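Local coordinates for protein NADPH-flavin oxidoreductase (Helicobacter pylori, PDB 2H0U) that binds flavin mononucleotide and probably acts as an NAD(P)H-dependent flavin oxidoreductase of the nitroreductase family, at residues Q12-K17 with R197-T202; M51-N56 with H79-L84; G88-S93 with N120-D125; E169-Y174 with F186-M191. All blocks are in the same frame, centred on the assembly; numbering follows the deposited sequence.

Contact 1: Q12-K17 with R197-T202; sequences QRFAAK and RNQEIT. With FMN (flavin mononucleotide), chain B.
Phe14 sits in the FMN-binding loop that follows helix 3-12, and its ring is received by the loop 197-202 beyond strand 186-195. CA of Ile201 lies over the centre of one face, a CH-pi contact 3.9 Å from the ring centroid, and the backbone N of Thr202 covers the same face nearer the rim. The opposite face carries the backbone N of Ala16. At the ring edge CE2 meets CD of Arg197 at 3.6 Å, the two side chains crossing at about a right angle. Thr202 OG1 touches Phe14 CD1 at 3.4 Å. Phe14 CG stands between its own backbone N and carbonyl carbon (chi1 77°), which turns the ring toward the second loop. Arg13, Ala15 and Lys17 bind FMN: Arg13 NH1 donates to the phosphate oxygen O1P at 2.8 Å and its NH2 to O3P; Ala15 N gives a straight bond to O2P (169°), and Lys17 NZ reaches O2 of the isoalloxazine at 3.1 Å. A water joins the loops, donating to Ala15 O and bonding Thr202 OG1 at 2.8 Å. Arg197 NH1 holds its own loop by a 2.7 Å bond to Gln199 O, and Lys204 and Arg206 add further hydrogen bonds to FMN. A basic loop after the first helix, gripping both phosphate and flavin ring, is typical of the FMN site of the nitroreductase fold.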
# COMPACT_ATOMS: atom_id res chain seq x y z
N GLN A 12 -1.16 -16.74 8.06
CA GLN A 12 -2.44 -17.10 7.45
C GLN A 12 -2.71 -16.36 6.14
O GLN A 12 -3.23 -16.94 5.19
CB GLN A 12 -3.59 -16.87 8.45
CG GLN A 12 -4.98 -17.26 7.95
CD GLN A 12 -6.08 -17.06 9.00
OE1 GLN A 12 -5.83 -17.22 10.20
NE2 GLN A 12 -7.31 -16.76 8.55
N ARG A 13 -2.37 -15.07 6.10
CA ARG A 13 -2.51 -14.27 4.88
C ARG A 13 -1.35 -14.69 3.97
O ARG A 13 -0.20 -14.47 4.29
CB ARG A 13 -2.39 -12.77 5.24
CG ARG A 13 -3.06 -11.76 4.22
CD ARG A 13 -2.28 -11.59 2.87
NE ARG A 13 -0.83 -11.59 3.11
CZ ARG A 13 0.09 -12.01 2.25
NH1 ARG A 13 -0.26 -12.43 1.04
NH2 ARG A 13 1.37 -12.04 2.63
N PHE A 14 -1.65 -15.33 2.84
CA PHE A 14 -0.61 -15.68 1.88
C PHE A 14 -1.21 -15.52 0.50
O PHE A 14 -2.41 -15.31 0.35
CB PHE A 14 -0.13 -17.13 2.09
CG PHE A 14 -1.07 -18.17 1.54
CD1 PHE A 14 -0.77 -18.89 0.37
CD2 PHE A 14 -2.27 -18.47 2.23
CE1 PHE A 14 -1.66 -19.87 -0.10
CE2 PHE A 14 -3.17 -19.41 1.73
CZ PHE A 14 -2.87 -20.12 0.58
N ALA A 15 -0.37 -15.60 -0.52
CA ALA A 15 -0.85 -15.41 -1.88
C ALA A 15 -1.47 -16.72 -2.37
O ALA A 15 -0.78 -17.64 -2.88
CB ALA A 15 0.28 -14.92 -2.80
N ALA A 16 -2.79 -16.83 -2.17
CA ALA A 16 -3.50 -18.05 -2.55
C ALA A 16 -3.66 -18.12 -4.06
O ALA A 16 -4.22 -17.21 -4.69
CB ALA A 16 -4.87 -18.12 -1.84
N LYS A 17 -3.16 -19.21 -4.65
CA LYS A 17 -3.24 -19.39 -6.11
C LYS A 17 -4.29 -20.41 -6.55
O LYS A 17 -4.66 -20.45 -7.74
CB LYS A 17 -1.90 -19.83 -6.72
CG LYS A 17 -0.67 -18.89 -6.56
CD LYS A 17 -0.99 -17.42 -6.27
CE LYS A 17 0.30 -16.69 -5.85
NZ LYS A 17 1.54 -17.03 -6.67
N ARG A 197 -9.16 -20.75 -0.21
CA ARG A 197 -8.06 -21.53 -0.76
C ARG A 197 -8.45 -23.01 -0.88
O ARG A 197 -9.26 -23.52 -0.09
CB ARG A 197 -6.80 -21.42 0.15
CG ARG A 197 -7.02 -22.03 1.56
CD ARG A 197 -5.81 -21.78 2.47
NE ARG A 197 -6.02 -22.22 3.85
CZ ARG A 197 -5.81 -23.46 4.32
NH1 ARG A 197 -5.40 -24.45 3.54
NH2 ARG A 197 -6.04 -23.70 5.61
N ASN A 198 -7.88 -23.67 -1.88
CA ASN A 198 -7.99 -25.10 -2.00
C ASN A 198 -6.61 -25.75 -2.02
O ASN A 198 -6.37 -26.74 -2.72
CB ASN A 198 -8.80 -25.45 -3.25
CG ASN A 198 -9.46 -26.79 -3.12
OD1 ASN A 198 -9.50 -27.36 -2.02
ND2 ASN A 198 -10.02 -27.28 -4.20
N GLN A 199 -5.69 -25.17 -1.24
CA GLN A 199 -4.32 -25.65 -1.14
C GLN A 199 -3.83 -25.34 0.26
O GLN A 199 -4.49 -24.58 0.99
CB GLN A 199 -3.41 -24.95 -2.15
CG GLN A 199 -3.38 -23.45 -2.02
CD GLN A 199 -2.44 -22.79 -3.02
OE1 GLN A 199 -1.60 -23.44 -3.68
NE2 GLN A 199 -2.62 -21.52 -3.17
N GLU A 200 -2.68 -25.90 0.63
CA GLU A 200 -2.09 -25.57 1.94
C GLU A 200 -1.59 -24.12 1.93
O GLU A 200 -1.28 -23.56 0.86
CB GLU A 200 -0.97 -26.54 2.32
CG GLU A 200 -1.43 -27.98 2.55
CD GLU A 200 -2.30 -28.16 3.78
OE1 GLU A 200 -1.94 -27.68 4.88
OE2 GLU A 200 -3.36 -28.81 3.67
N ILE A 201 -1.52 -23.52 3.12
CA ILE A 201 -0.90 -22.20 3.26
C ILE A 201 0.58 -22.27 2.91
O ILE A 201 1.32 -23.06 3.48
CB ILE A 201 -1.16 -21.65 4.71
CG1 ILE A 201 -2.66 -21.52 4.94
CG2 ILE A 201 -0.39 -20.32 4.99
CD1 ILE A 201 -3.06 -21.38 6.37
N THR A 202 1.03 -21.45 1.96
CA THR A 202 2.43 -21.46 1.50
C THR A 202 3.29 -20.88 2.62
O THR A 202 3.04 -19.74 3.01
CB THR A 202 2.56 -20.57 0.23
OG1 THR A 202 1.62 -21.02 -0.75
CG2 THR A 202 4.00 -20.61 -0.38
N1 FMN B . 1.10 -13.50 -7.67
C2 FMN B . 0.71 -14.01 -8.90
O2 FMN B . 0.68 -15.22 -9.06
N3 FMN B . 0.39 -13.18 -9.95
C4 FMN B . 0.47 -11.82 -9.79
O4 FMN B . 0.05 -11.08 -10.68
C4A FMN B . 0.91 -11.30 -8.55
N5 FMN B . 1.00 -9.94 -8.37
C5A FMN B . 1.33 -9.41 -7.14
C6 FMN B . 1.37 -8.00 -7.02
C7 FMN B . 1.71 -7.46 -5.77
C7M FMN B . 1.40 -6.01 -5.54
C8 FMN B . 2.04 -8.28 -4.67
C8M FMN B . 2.11 -7.67 -3.27
C9 FMN B . 1.99 -9.66 -4.81
C9A FMN B . 1.65 -10.23 -6.06
N10 FMN B . 1.62 -11.62 -6.23
C10 FMN B . 1.21 -12.14 -7.48
C1' FMN B . 1.95 -12.58 -5.12
C2' FMN B . 3.43 -12.50 -4.70
O2' FMN B . 4.16 -13.41 -5.48
C3' FMN B . 3.49 -12.88 -3.22
O3' FMN B . 2.77 -11.93 -2.45
C4' FMN B . 4.88 -12.93 -2.61
O4' FMN B . 5.60 -13.98 -3.24
C5' FMN B . 4.91 -13.12 -1.08
O5' FMN B . 4.25 -14.37 -0.80
P FMN B . 2.98 -14.39 0.17
O1P FMN B . 2.01 -13.37 -0.38
O2P FMN B . 2.41 -15.81 0.08
O3P FMN B . 3.39 -14.06 1.58
O HOH W 1 1.40 -19.14 -2.76

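Contact 2: M51-N56 with H79-L84; sequences MLLLKN and HFVIYL
Met51 to Leu53 pair with Tyr83 to Val81 as antiparallel strands, Leu52 and Ile82 forming the hydrogen-bonded pair and the couples on both sides of it the non-hydrogen-bonded ones. Leu52 N and O bond Ile82 O and N, each at 2.8 Å, and Leu54 N donates to Phe80 O at 2.8 Å. A water continues the pairing at the end, donating to Leu54 O and accepting from Phe80 N at 2.9 Å. On the face with Met51, Leu53, Val81 and Tyr83, the selenomethionine side chain of Met51 lies beside Tyr83 and points the same way, SE touching CE1 at 3.8 Å in an oblique Met-aromatic contact. Val81 CG1 rests over the rim of one Tyr83 face. Leu53 CD1 meets CD2 of the His79 imidazole at 3.8 Å. Leu52 and Ile82 emerge on the other face, where Leu52 CD1 packs against Leu84 CD1 at 3.9 Å and Leu54 CB approaches Phe80 CD2 at 4.1 Å. Helices 27-38 and 131-155 pack on the Met51 face; beyond Met51 to Leu54 a strand of the second subunit adds itself in parallel. Apart from the backbone bonds the contact is almost wholly apolar: the backbone bonds set the register and satisfy buried peptide groups, while the side chains add apolar packing on both faces.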
# COMPACT_ATOMS: atom_id res chain seq x y z
N MSE A 51 -13.00 1.36 -6.96
CA MSE A 51 -12.87 -0.09 -7.13
C MSE A 51 -13.93 -0.67 -8.07
O MSE A 51 -15.11 -0.29 -7.95
CB MSE A 51 -13.06 -0.76 -5.76
CG MSE A 51 -11.89 -0.44 -4.81
SE MSE A 51 -12.12 -1.28 -3.07
CE MSE A 51 -13.60 -0.19 -2.45
N LEU A 52 -13.56 -1.66 -8.88
CA LEU A 52 -14.51 -2.36 -9.71
C LEU A 52 -14.52 -3.83 -9.35
O LEU A 52 -13.45 -4.45 -9.25
CB LEU A 52 -14.18 -2.23 -11.24
CG LEU A 52 -13.88 -0.83 -11.80
CD1 LEU A 52 -13.36 -0.87 -13.24
CD2 LEU A 52 -15.12 0.10 -11.70
N LEU A 53 -15.71 -4.39 -9.14
CA LEU A 53 -15.85 -5.85 -9.03
C LEU A 53 -16.12 -6.46 -10.41
O LEU A 53 -17.14 -6.16 -11.05
CB LEU A 53 -16.97 -6.25 -8.07
CG LEU A 53 -17.18 -7.77 -7.91
CD1 LEU A 53 -16.02 -8.40 -7.11
CD2 LEU A 53 -18.52 -8.10 -7.24
N LEU A 54 -15.19 -7.29 -10.87
CA LEU A 54 -15.37 -7.95 -12.15
C LEU A 54 -16.19 -9.19 -11.88
O LEU A 54 -15.67 -10.20 -11.43
CB LEU A 54 -14.03 -8.24 -12.84
CG LEU A 54 -14.14 -8.67 -14.32
CD1 LEU A 54 -14.97 -7.69 -15.16
CD2 LEU A 54 -12.77 -8.83 -14.95
N LYS A 55 -17.51 -9.04 -12.04
CA LYS A 55 -18.45 -10.13 -11.85
C LYS A 55 -18.72 -10.79 -13.21
O LYS A 55 -18.83 -12.01 -13.31
CB LYS A 55 -19.75 -9.60 -11.23
CG LYS A 55 -20.75 -10.64 -10.85
CD LYS A 55 -21.48 -10.23 -9.58
CE LYS A 55 -22.58 -11.22 -9.23
NZ LYS A 55 -23.93 -10.75 -9.70
N ASN A 56 -18.80 -9.95 -14.25
CA ASN A 56 -19.15 -10.37 -15.62
C ASN A 56 -18.31 -11.56 -16.12
O ASN A 56 -17.14 -11.42 -16.52
CB ASN A 56 -19.03 -9.19 -16.55
N HIS A 79 -14.30 -13.49 -5.78
CA HIS A 79 -14.47 -12.09 -6.10
C HIS A 79 -13.18 -11.49 -6.69
O HIS A 79 -12.08 -11.63 -6.14
CB HIS A 79 -14.88 -11.33 -4.84
CG HIS A 79 -16.30 -11.56 -4.42
ND1 HIS A 79 -16.75 -12.77 -3.93
CD2 HIS A 79 -17.37 -10.74 -4.44
CE1 HIS A 79 -18.04 -12.67 -3.64
NE2 HIS A 79 -18.44 -11.45 -3.94
N PHE A 80 -13.30 -10.78 -7.80
CA PHE A 80 -12.13 -10.24 -8.43
C PHE A 80 -12.20 -8.69 -8.52
O PHE A 80 -13.10 -8.18 -9.16
CB PHE A 80 -12.05 -10.85 -9.81
CG PHE A 80 -10.75 -10.62 -10.47
CD1 PHE A 80 -9.78 -11.59 -10.44
CD2 PHE A 80 -10.51 -9.43 -11.13
CE1 PHE A 80 -8.57 -11.41 -11.06
CE2 PHE A 80 -9.28 -9.22 -11.76
CZ PHE A 80 -8.31 -10.21 -11.72
N VAL A 81 -11.26 -7.98 -7.91
CA VAL A 81 -11.34 -6.50 -7.78
C VAL A 81 -10.28 -5.82 -8.65
O VAL A 81 -9.13 -6.23 -8.64
CB VAL A 81 -11.27 -6.03 -6.29
CG1 VAL A 81 -11.24 -4.50 -6.14
CG2 VAL A 81 -12.44 -6.64 -5.48
N ILE A 82 -10.68 -4.81 -9.42
CA ILE A 82 -9.73 -3.98 -10.15
C ILE A 82 -9.73 -2.63 -9.46
O ILE A 82 -10.78 -1.93 -9.40
CB ILE A 82 -10.13 -3.81 -11.64
CG1 ILE A 82 -10.19 -5.21 -12.31
CG2 ILE A 82 -9.13 -2.85 -12.35
CD1 ILE A 82 -10.85 -5.26 -13.78
N TYR A 83 -8.56 -2.28 -8.91
CA TYR A 83 -8.40 -1.00 -8.21
C TYR A 83 -7.98 0.07 -9.21
O TYR A 83 -6.97 -0.09 -9.88
CB TYR A 83 -7.31 -1.10 -7.12
CG TYR A 83 -7.69 -2.11 -6.06
CD1 TYR A 83 -8.29 -1.68 -4.85
CD2 TYR A 83 -7.44 -3.47 -6.25
CE1 TYR A 83 -8.67 -2.61 -3.86
CE2 TYR A 83 -7.79 -4.43 -5.24
CZ TYR A 83 -8.39 -3.98 -4.07
OH TYR A 83 -8.75 -4.89 -3.11
N LEU A 84 -8.79 1.11 -9.33
CA LEU A 84 -8.45 2.28 -10.15
C LEU A 84 -7.95 3.40 -9.26
O LEU A 84 -8.37 3.53 -8.10
CB LEU A 84 -9.65 2.78 -10.96
CG LEU A 84 -10.54 1.76 -11.73
CD1 LEU A 84 -11.72 2.57 -12.33
CD2 LEU A 84 -9.71 0.96 -12.77
O HOH W 2 -15.76 -11.36 -9.20

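Contact 3: G88-S93 with N120-D125; sequences GVTYDS and NFQEND
Gln122 reaches from helix 113-125 to the backbone of Val89 and Thr90, its amide meeting Val89 O and Thr90 CA. NE2 donates to Val89 O at 2.8 Å, with an N-H...O angle of 161°; the acceptor lies in the amide plane and the donor nearly on the extension of the carbonyl bond. The other amide atom, OE1, is 3.4 Å from Thr90 CA and accepts from a water at 2.6 Å. That water in turn accepts from Tyr91 N at 2.9 Å, so both ends of the amide are engaged and its rotation is fixed. Gln122 CG is anti to the carbonyl carbon (chi1 -69°), and from CG the chain runs extended toward the loop. Val89 is the centre of an inverse gamma turn, and Thr90 to Ser93 follow as a type I beta turn leading into helix 94-102, whose N-cap is Ser93. Within the turn Thr90 O accepts from both Ser93 N and Ser93 OG, the latter at 2.8 Å, and Ser93 OG also bonds Val96 N. Thr90 OG1 donates to Asp92 OD1 at 2.7 Å on its syn side, though tilted 31° out of the carboxylate plane. Asp92 CB covers the centre of one face of the Tyr91 ring, while Glu123 OE2 comes to 4.4 Å from Tyr91 CE2 obliquely, the carboxylate being salt-bridged through OE1 to Lys119. Trp137 of helix 131-155 touches both Val89 and Gln122.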
# COMPACT_ATOMS: atom_id res chain seq x y z
N GLY A 88 -4.14 13.01 -12.38
CA GLY A 88 -4.06 14.49 -12.33
C GLY A 88 -4.68 15.05 -11.06
O GLY A 88 -5.40 16.04 -11.11
N VAL A 89 -4.36 14.44 -9.93
CA VAL A 89 -5.00 14.81 -8.65
C VAL A 89 -4.09 15.88 -8.04
O VAL A 89 -3.20 15.57 -7.24
CB VAL A 89 -5.19 13.60 -7.72
CG1 VAL A 89 -5.74 14.03 -6.38
CG2 VAL A 89 -6.17 12.58 -8.36
N THR A 90 -4.31 17.11 -8.48
CA THR A 90 -3.43 18.26 -8.18
C THR A 90 -4.21 19.30 -7.39
O THR A 90 -5.42 19.24 -7.37
CB THR A 90 -2.88 18.93 -9.46
OG1 THR A 90 -3.96 19.38 -10.30
CG2 THR A 90 -1.95 18.00 -10.24
N TYR A 91 -3.51 20.28 -6.81
CA TYR A 91 -4.13 21.25 -5.92
C TYR A 91 -5.24 22.03 -6.61
O TYR A 91 -6.18 22.45 -5.97
CB TYR A 91 -3.08 22.23 -5.40
CG TYR A 91 -2.80 23.40 -6.32
CD1 TYR A 91 -3.26 24.68 -6.02
CD2 TYR A 91 -2.04 23.24 -7.48
CE1 TYR A 91 -2.98 25.76 -6.83
CE2 TYR A 91 -1.77 24.33 -8.32
CZ TYR A 91 -2.24 25.58 -7.99
OH TYR A 91 -1.96 26.66 -8.82
N ASP A 92 -5.11 22.21 -7.92
CA ASP A 92 -6.04 22.99 -8.72
C ASP A 92 -7.01 22.12 -9.50
O ASP A 92 -7.73 22.61 -10.37
CB ASP A 92 -5.28 23.93 -9.67
CG ASP A 92 -4.33 23.18 -10.63
OD1 ASP A 92 -3.82 22.07 -10.30
OD2 ASP A 92 -4.08 23.73 -11.74
N SER A 93 -7.05 20.82 -9.20
CA SER A 93 -7.89 19.94 -9.99
C SER A 93 -9.37 20.00 -9.53
O SER A 93 -9.66 20.26 -8.35
CB SER A 93 -7.37 18.51 -9.94
OG SER A 93 -7.56 17.98 -8.65
N ASN A 120 2.67 22.96 -2.85
CA ASN A 120 4.09 22.79 -2.48
C ASN A 120 4.45 21.33 -2.14
O ASN A 120 5.51 20.83 -2.51
CB ASN A 120 4.45 23.65 -1.30
CG ASN A 120 5.91 23.47 -0.89
OD1 ASN A 120 6.82 23.97 -1.56
ND2 ASN A 120 6.14 22.75 0.22
N PHE A 121 3.57 20.70 -1.38
CA PHE A 121 3.76 19.31 -0.99
C PHE A 121 3.93 18.42 -2.21
O PHE A 121 4.89 17.66 -2.28
CB PHE A 121 2.53 18.89 -0.19
CG PHE A 121 2.41 17.40 0.04
CD1 PHE A 121 3.38 16.69 0.75
CD2 PHE A 121 1.27 16.74 -0.39
CE1 PHE A 121 3.23 15.32 1.02
CE2 PHE A 121 1.11 15.36 -0.13
CZ PHE A 121 2.10 14.66 0.56
N GLN A 122 3.01 18.52 -3.16
CA GLN A 122 3.09 17.67 -4.36
C GLN A 122 4.24 18.00 -5.32
O GLN A 122 4.96 17.09 -5.73
CB GLN A 122 1.78 17.74 -5.11
CG GLN A 122 0.62 17.06 -4.36
CD GLN A 122 -0.59 16.90 -5.28
OE1 GLN A 122 -0.88 17.79 -6.05
NE2 GLN A 122 -1.29 15.76 -5.18
N GLU A 123 4.37 19.28 -5.68
CA GLU A 123 5.34 19.75 -6.67
C GLU A 123 6.77 19.68 -6.15
O GLU A 123 7.67 19.30 -6.90
CB GLU A 123 5.00 21.16 -7.13
CG GLU A 123 3.64 21.25 -7.82
CD GLU A 123 3.34 22.60 -8.45
OE1 GLU A 123 4.13 23.57 -8.36
OE2 GLU A 123 2.27 22.71 -9.06
N ASN A 124 6.97 20.06 -4.89
CA ASN A 124 8.32 20.20 -4.35
C ASN A 124 8.70 19.12 -3.37
O ASN A 124 9.73 18.45 -3.56
CB ASN A 124 8.47 21.57 -3.71
CG ASN A 124 8.24 22.70 -4.71
OD1 ASN A 124 7.70 23.74 -4.36
ND2 ASN A 124 8.62 22.47 -5.97
N ASP A 125 7.90 18.93 -2.33
CA ASP A 125 8.22 17.88 -1.36
C ASP A 125 8.27 16.51 -2.00
O ASP A 125 9.19 15.73 -1.69
CB ASP A 125 7.22 17.84 -0.21
CG ASP A 125 7.31 19.05 0.70
OD1 ASP A 125 8.35 19.69 0.73
OD2 ASP A 125 6.34 19.35 1.40
O HOH W 3 -0.62 20.27 -6.78

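Contact 4: E169-Y174 with F186-M191; sequences EKVEAY and FGVSVM
Glu172 and Val188 carry the polar part of the contact between helix 169-174 and strand 186-191. Val188 N donates to Glu172 OE2 at 2.7 Å, with an N-H...O angle of 149°; OE2 receives it on its anti lone pair, the one away from the other carboxylate oxygen. Glu172 is extended beyond CG, which is anti to the carbonyl carbon (chi1 -78°), and this carries the carboxylate from the helix to the strand backbone. The same OE2 lies 3.3 Å from Gly187 CA, where the glycine has no side chain to stand in the way. A water close by is 2.6 Å from Glu172 OE2 and 2.8 Å from Val188 O, within hydrogen-bonding distance of both. In the alpha+beta nitroreductase fold the helix packs on the antiparallel sheet, here with the two segments running at 131° to each other and their axes 8.7 Å apart at the closest point. A classic beta bulge interrupts the strand, Ser189 and Val190 together facing Tyr83 of strand 79-86. Apolar contacts lie beside the polar ones. Val188 CG2 rests against the aliphatic CG of Glu172 at 3.6 Å as the two side chains slide past each other in opposite directions, and also meets Val171 CG1 at 4.1 Å, the valines crossing at about a right angle. Met191, a selenomethionine extended beyond CG, meets Val171 tip to tip, CE against CG1 at 3.6 Å. Tyr166 of the preceding loop touches both Val188 and Met191, while Leu181, in the loop between helix and strand, packs on Glu172.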
# COMPACT_ATOMS: atom_id res chain seq x y z
N GLU A 169 -1.96 -1.71 -20.62
CA GLU A 169 -2.50 -1.05 -21.81
C GLU A 169 -3.69 -1.82 -22.39
O GLU A 169 -4.74 -1.24 -22.67
CB GLU A 169 -1.41 -0.81 -22.86
CG GLU A 169 -1.95 0.04 -24.01
CD GLU A 169 -0.90 0.42 -25.02
OE1 GLU A 169 0.28 0.66 -24.62
OE2 GLU A 169 -1.27 0.48 -26.21
N LYS A 170 -3.57 -3.13 -22.55
CA LYS A 170 -4.67 -3.91 -23.08
C LYS A 170 -5.89 -3.95 -22.13
O LYS A 170 -7.06 -3.88 -22.57
CB LYS A 170 -4.20 -5.32 -23.39
CG LYS A 170 -3.14 -5.39 -24.49
CD LYS A 170 -2.75 -6.83 -24.74
CE LYS A 170 -3.31 -7.31 -26.06
NZ LYS A 170 -2.66 -6.57 -27.18
N VAL A 171 -5.61 -4.09 -20.84
CA VAL A 171 -6.69 -4.04 -19.85
C VAL A 171 -7.43 -2.70 -19.88
O VAL A 171 -8.68 -2.68 -19.86
CB VAL A 171 -6.17 -4.35 -18.41
CG1 VAL A 171 -7.24 -4.02 -17.35
CG2 VAL A 171 -5.76 -5.81 -18.34
N GLU A 172 -6.68 -1.59 -19.91
CA GLU A 172 -7.32 -0.29 -19.90
C GLU A 172 -8.10 -0.05 -21.22
O GLU A 172 -9.22 0.50 -21.19
CB GLU A 172 -6.31 0.81 -19.66
CG GLU A 172 -5.87 0.95 -18.17
CD GLU A 172 -4.85 2.02 -17.96
OE1 GLU A 172 -4.27 2.52 -18.95
OE2 GLU A 172 -4.54 2.35 -16.81
N ALA A 173 -7.55 -0.50 -22.35
CA ALA A 173 -8.28 -0.42 -23.63
C ALA A 173 -9.59 -1.18 -23.52
O ALA A 173 -10.64 -0.72 -23.98
CB ALA A 173 -7.43 -0.98 -24.80
N TYR A 174 -9.52 -2.35 -22.90
CA TYR A 174 -10.65 -3.21 -22.73
C TYR A 174 -11.74 -2.56 -21.90
O TYR A 174 -12.89 -2.43 -22.36
CB TYR A 174 -10.23 -4.51 -22.08
CG TYR A 174 -11.37 -5.47 -21.94
CD1 TYR A 174 -11.90 -6.10 -23.06
CD2 TYR A 174 -11.92 -5.73 -20.69
CE1 TYR A 174 -12.96 -6.99 -22.95
CE2 TYR A 174 -12.99 -6.61 -20.56
CZ TYR A 174 -13.51 -7.24 -21.70
OH TYR A 174 -14.57 -8.11 -21.58
N PHE A 186 -9.09 8.20 -14.74
CA PHE A 186 -8.56 7.04 -13.98
C PHE A 186 -7.59 6.23 -14.81
O PHE A 186 -7.66 6.21 -16.04
CB PHE A 186 -9.69 6.05 -13.63
CG PHE A 186 -10.67 6.57 -12.63
CD1 PHE A 186 -10.42 6.42 -11.28
CD2 PHE A 186 -11.88 7.13 -13.03
CE1 PHE A 186 -11.33 6.87 -10.34
CE2 PHE A 186 -12.80 7.60 -12.09
CZ PHE A 186 -12.52 7.45 -10.76
N GLY A 187 -6.74 5.48 -14.11
CA GLY A 187 -5.97 4.42 -14.74
C GLY A 187 -6.12 3.19 -13.87
O GLY A 187 -6.50 3.28 -12.68
N VAL A 188 -5.84 2.02 -14.42
CA VAL A 188 -5.83 0.82 -13.57
C VAL A 188 -4.57 0.83 -12.71
O VAL A 188 -3.46 1.07 -13.22
CB VAL A 188 -5.89 -0.49 -14.42
CG1 VAL A 188 -5.71 -1.75 -13.55
CG2 VAL A 188 -7.24 -0.56 -15.20
N SER A 189 -4.76 0.55 -11.43
CA SER A 189 -3.67 0.60 -10.46
C SER A 189 -3.11 -0.78 -10.13
O SER A 189 -1.90 -1.02 -10.26
CB SER A 189 -4.13 1.36 -9.18
OG SER A 189 -3.10 1.27 -8.19
N VAL A 190 -4.00 -1.69 -9.74
CA VAL A 190 -3.58 -3.04 -9.29
C VAL A 190 -4.86 -3.87 -9.23
O VAL A 190 -5.97 -3.30 -9.38
CB VAL A 190 -2.81 -2.97 -7.93
CG1 VAL A 190 -3.72 -2.46 -6.77
CG2 VAL A 190 -2.07 -4.30 -7.61
N MSE A 191 -4.73 -5.19 -9.09
CA MSE A 191 -5.92 -6.04 -8.90
C MSE A 191 -5.70 -6.96 -7.70
O MSE A 191 -4.60 -7.09 -7.19
CB MSE A 191 -6.22 -6.86 -10.16
CG MSE A 191 -6.28 -6.04 -11.43
SE MSE A 191 -6.63 -7.27 -12.93
CE MSE A 191 -6.47 -5.91 -14.35
O HOH W 4 -2.43 2.65 -15.34

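In the fold
From the N terminus, contact 1 opens just after helix 3-12 and closes only beyond strand 186-195, enclosing the other three contacts and bringing the two loops together beside the FMN. Within it contacts 2, 3 and 4 follow in series, none crossing another. Contact 2 joins strands 49-54 and 79-86; contact 3 begins soon after, tying the loop beyond strand 79-86 to helix 113-125, on the opposite side of the chain's centre from contact 1. Contact 4 closes the short loop between helix 168-178 and strand 186-195. Contacts 2 and 4 share the sheet and touch, Phe80 CE2 packing on Met191 SE at 3.5 Å. Contacts 2 and 3 both reach the second subunit.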